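Local coordinates for protein blue-light-activated histidine kinase 2 (Erythrobacter litoralis HTCC2594, PDB 4R38) that senses blue light through a flavin-binding LOV domain, the part described here, and phosphorylates histidine as a sensory kinase linked to light-enhanced bacterial virulence, at residues T49-S54 / Y94-E99. Residues are numbered along the deposited sequence; the frame is centred on the assembly and turned at random.
Sequences TGYSRS and YRADGE
The methyl group of Ala96 sits almost squarely over the centre of the Tyr51 ring, a CH-pi contact with CB 3.8 Å from the ring centroid and only 10° off the normal. Tyr51 reaches it by turning CG anti to its own carbonyl carbon (chi1 -70°), which brings the CE2 side of the ring to 3.7 Å from Ala96 N. That same amide donates to Thr49 O at 2.9 Å, the carbonyl being met nearly end-on, so backbone bond and ring contact converge on one residue. A water at the ring's edge, in its plane, accepts a hydrogen bond from Tyr51 OH and donates one to Tyr94 O. Gly50, with positive phi, is the first residue to leave the helical conformation after helix 43-49, and the chain bends away there. Thr49 OG1 accepts from Tyr51 N in an ST turn and is also hydrogen-bonded to Phe45 O, one turn back in the helix. In segment 94-99, Ala96 lies within a type I beta turn from Arg95 to Gly98, and Arg95 NE pairs with Glu99 OE1 at 3.0 Å. Arg95 NH1 also bonds Met48 O and forms a salt bridge to Asp126. In this PAS-fold domain, the contact thus joins the link between helices 43-49 and 53-56 to the turn of the beta hairpin formed by strands 87-94 and 100-109.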
loop_
_atom_site.group_PDB
_atom_site.type_symbol
_atom_site.label_atom_id
_atom_site.label_comp_id
_atom_site.label_asym_id
_atom_site.label_seq_id
_atom_site.Cartn_x
_atom_site.Cartn_y
_atom_site.Cartn_z
ATOM N N THR A 49 -0.250 7.168 8.653
ATOM C CA THR A 49 0.243 8.008 7.563
ATOM C C THR A 49 -0.045 9.494 7.731
ATOM O O THR A 49 0.617 10.317 7.096
ATOM C CB THR A 49 -0.346 7.616 6.213
ATOM O OG1 THR A 49 -1.725 7.990 6.157
ATOM C CG2 THR A 49 -0.145 6.139 5.928
ATOM N N GLY A 50 -1.040 9.845 8.540
ATOM C CA GLY A 50 -1.430 11.240 8.685
ATOM C C GLY A 50 -2.343 11.762 7.582
ATOM O O GLY A 50 -2.724 12.931 7.612
ATOM N N TYR A 51 -2.705 10.896 6.630
ATOM C CA TYR A 51 -3.646 11.229 5.556
ATOM C C TYR A 51 -5.076 10.810 5.875
ATOM O O TYR A 51 -5.314 9.696 6.335
ATOM C CB TYR A 51 -3.237 10.530 4.257
ATOM C CG TYR A 51 -1.981 11.071 3.619
ATOM C CD1 TYR A 51 -2.034 12.149 2.738
ATOM C CD2 TYR A 51 -0.738 10.500 3.879
ATOM C CE1 TYR A 51 -0.891 12.644 2.147
ATOM C CE2 TYR A 51 0.416 10.997 3.277
ATOM C CZ TYR A 51 0.326 12.064 2.426
ATOM O OH TYR A 51 1.473 12.537 1.839
ATOM N N SER A 52 -6.030 11.696 5.607
ATOM C CA SER A 52 -7.428 11.367 5.772
ATOM C C SER A 52 -7.827 10.408 4.669
ATOM O O SER A 52 -7.225 10.407 3.590
ATOM C CB SER A 52 -8.305 12.608 5.691
ATOM O OG SER A 52 -8.383 13.054 4.346
ATOM N N ARG A 53 -8.839 9.589 4.948
ATOM C CA ARG A 53 -9.345 8.637 3.969
ATOM C C ARG A 53 -9.822 9.351 2.698
ATOM O O ARG A 53 -9.579 8.873 1.593
ATOM C CB ARG A 53 -10.473 7.805 4.577
ATOM C CG ARG A 53 -11.105 6.812 3.610
ATOM C CD ARG A 53 -11.644 5.562 4.344
ATOM N NE ARG A 53 -12.923 5.776 5.015
ATOM C CZ ARG A 53 -13.513 4.878 5.820
ATOM N NH1 ARG A 53 -12.938 3.701 6.073
ATOM N NH2 ARG A 53 -14.677 5.156 6.386
ATOM N N SER A 54 -10.501 10.481 2.862
ATOM C CA SER A 54 -10.969 11.261 1.714
ATOM C C SER A 54 -9.824 11.610 0.775
ATOM O O SER A 54 -9.968 11.566 -0.447
ATOM C CB SER A 54 -11.616 12.564 2.171
ATOM O OG SER A 54 -12.656 12.318 3.089
ATOM N N TYR A 94 6.808 8.249 3.705
ATOM C CA TYR A 94 6.780 9.556 4.321
ATOM C C TYR A 94 5.361 9.843 4.763
ATOM O O TYR A 94 4.412 9.644 4.004
ATOM C CB TYR A 94 7.216 10.619 3.298
ATOM C CG TYR A 94 8.651 10.460 2.824
ATOM C CD1 TYR A 94 9.675 11.183 3.410
ATOM C CD2 TYR A 94 8.975 9.560 1.807
ATOM C CE1 TYR A 94 11.010 11.052 2.973
ATOM C CE2 TYR A 94 10.284 9.411 1.365
ATOM C CZ TYR A 94 11.303 10.162 1.957
ATOM O OH TYR A 94 12.595 10.011 1.532
ATOM N N ARG A 95 5.200 10.291 6.007
ATOM C CA ARG A 95 3.892 10.707 6.464
ATOM C C ARG A 95 3.506 12.037 5.825
ATOM O O ARG A 95 4.305 12.661 5.103
ATOM C CB ARG A 95 3.851 10.803 8.000
ATOM C CG ARG A 95 4.403 9.562 8.704
ATOM C CD ARG A 95 4.230 9.619 10.246
ATOM N NE ARG A 95 5.275 8.844 10.923
ATOM C CZ ARG A 95 5.215 7.532 11.157
ATOM N NH1 ARG A 95 4.169 6.821 10.792
ATOM N NH2 ARG A 95 6.227 6.923 11.744
ATOM N N ALA A 96 2.273 12.458 6.061
ATOM C CA ALA A 96 1.769 13.705 5.502
ATOM C C ALA A 96 2.561 14.912 5.991
ATOM O O ALA A 96 2.672 15.900 5.281
ATOM C CB ALA A 96 0.303 13.867 5.846
ATOM N N ASP A 97 3.104 14.831 7.205
ATOM C CA ASP A 97 3.916 15.919 7.742
ATOM C C ASP A 97 5.355 15.791 7.274
ATOM O O ASP A 97 6.218 16.558 7.686
ATOM C CB ASP A 97 3.853 15.966 9.278
ATOM C CG ASP A 97 4.495 14.752 9.952
ATOM O OD1 ASP A 97 5.191 13.958 9.286
ATOM O OD2 ASP A 97 4.312 14.604 11.179
ATOM N N GLY A 98 5.612 14.811 6.415
ATOM C CA GLY A 98 6.928 14.648 5.832
ATOM C C GLY A 98 7.910 13.776 6.599
ATOM O O GLY A 98 9.018 13.532 6.118
ATOM N N GLU A 99 7.523 13.305 7.773
ATOM C CA GLU A 99 8.381 12.409 8.538
ATOM C C GLU A 99 8.581 11.085 7.801
ATOM O O GLU A 99 7.621 10.427 7.378
ATOM C CB GLU A 99 7.791 12.153 9.927
ATOM C CG GLU A 99 8.609 11.185 10.774
ATOM C CD GLU A 99 8.111 11.079 12.215
ATOM O OE1 GLU A 99 6.887 10.927 12.420
ATOM O OE2 GLU A 99 8.951 11.156 13.143
HETATM O O HOH W 1 3.737 11.066 1.968
#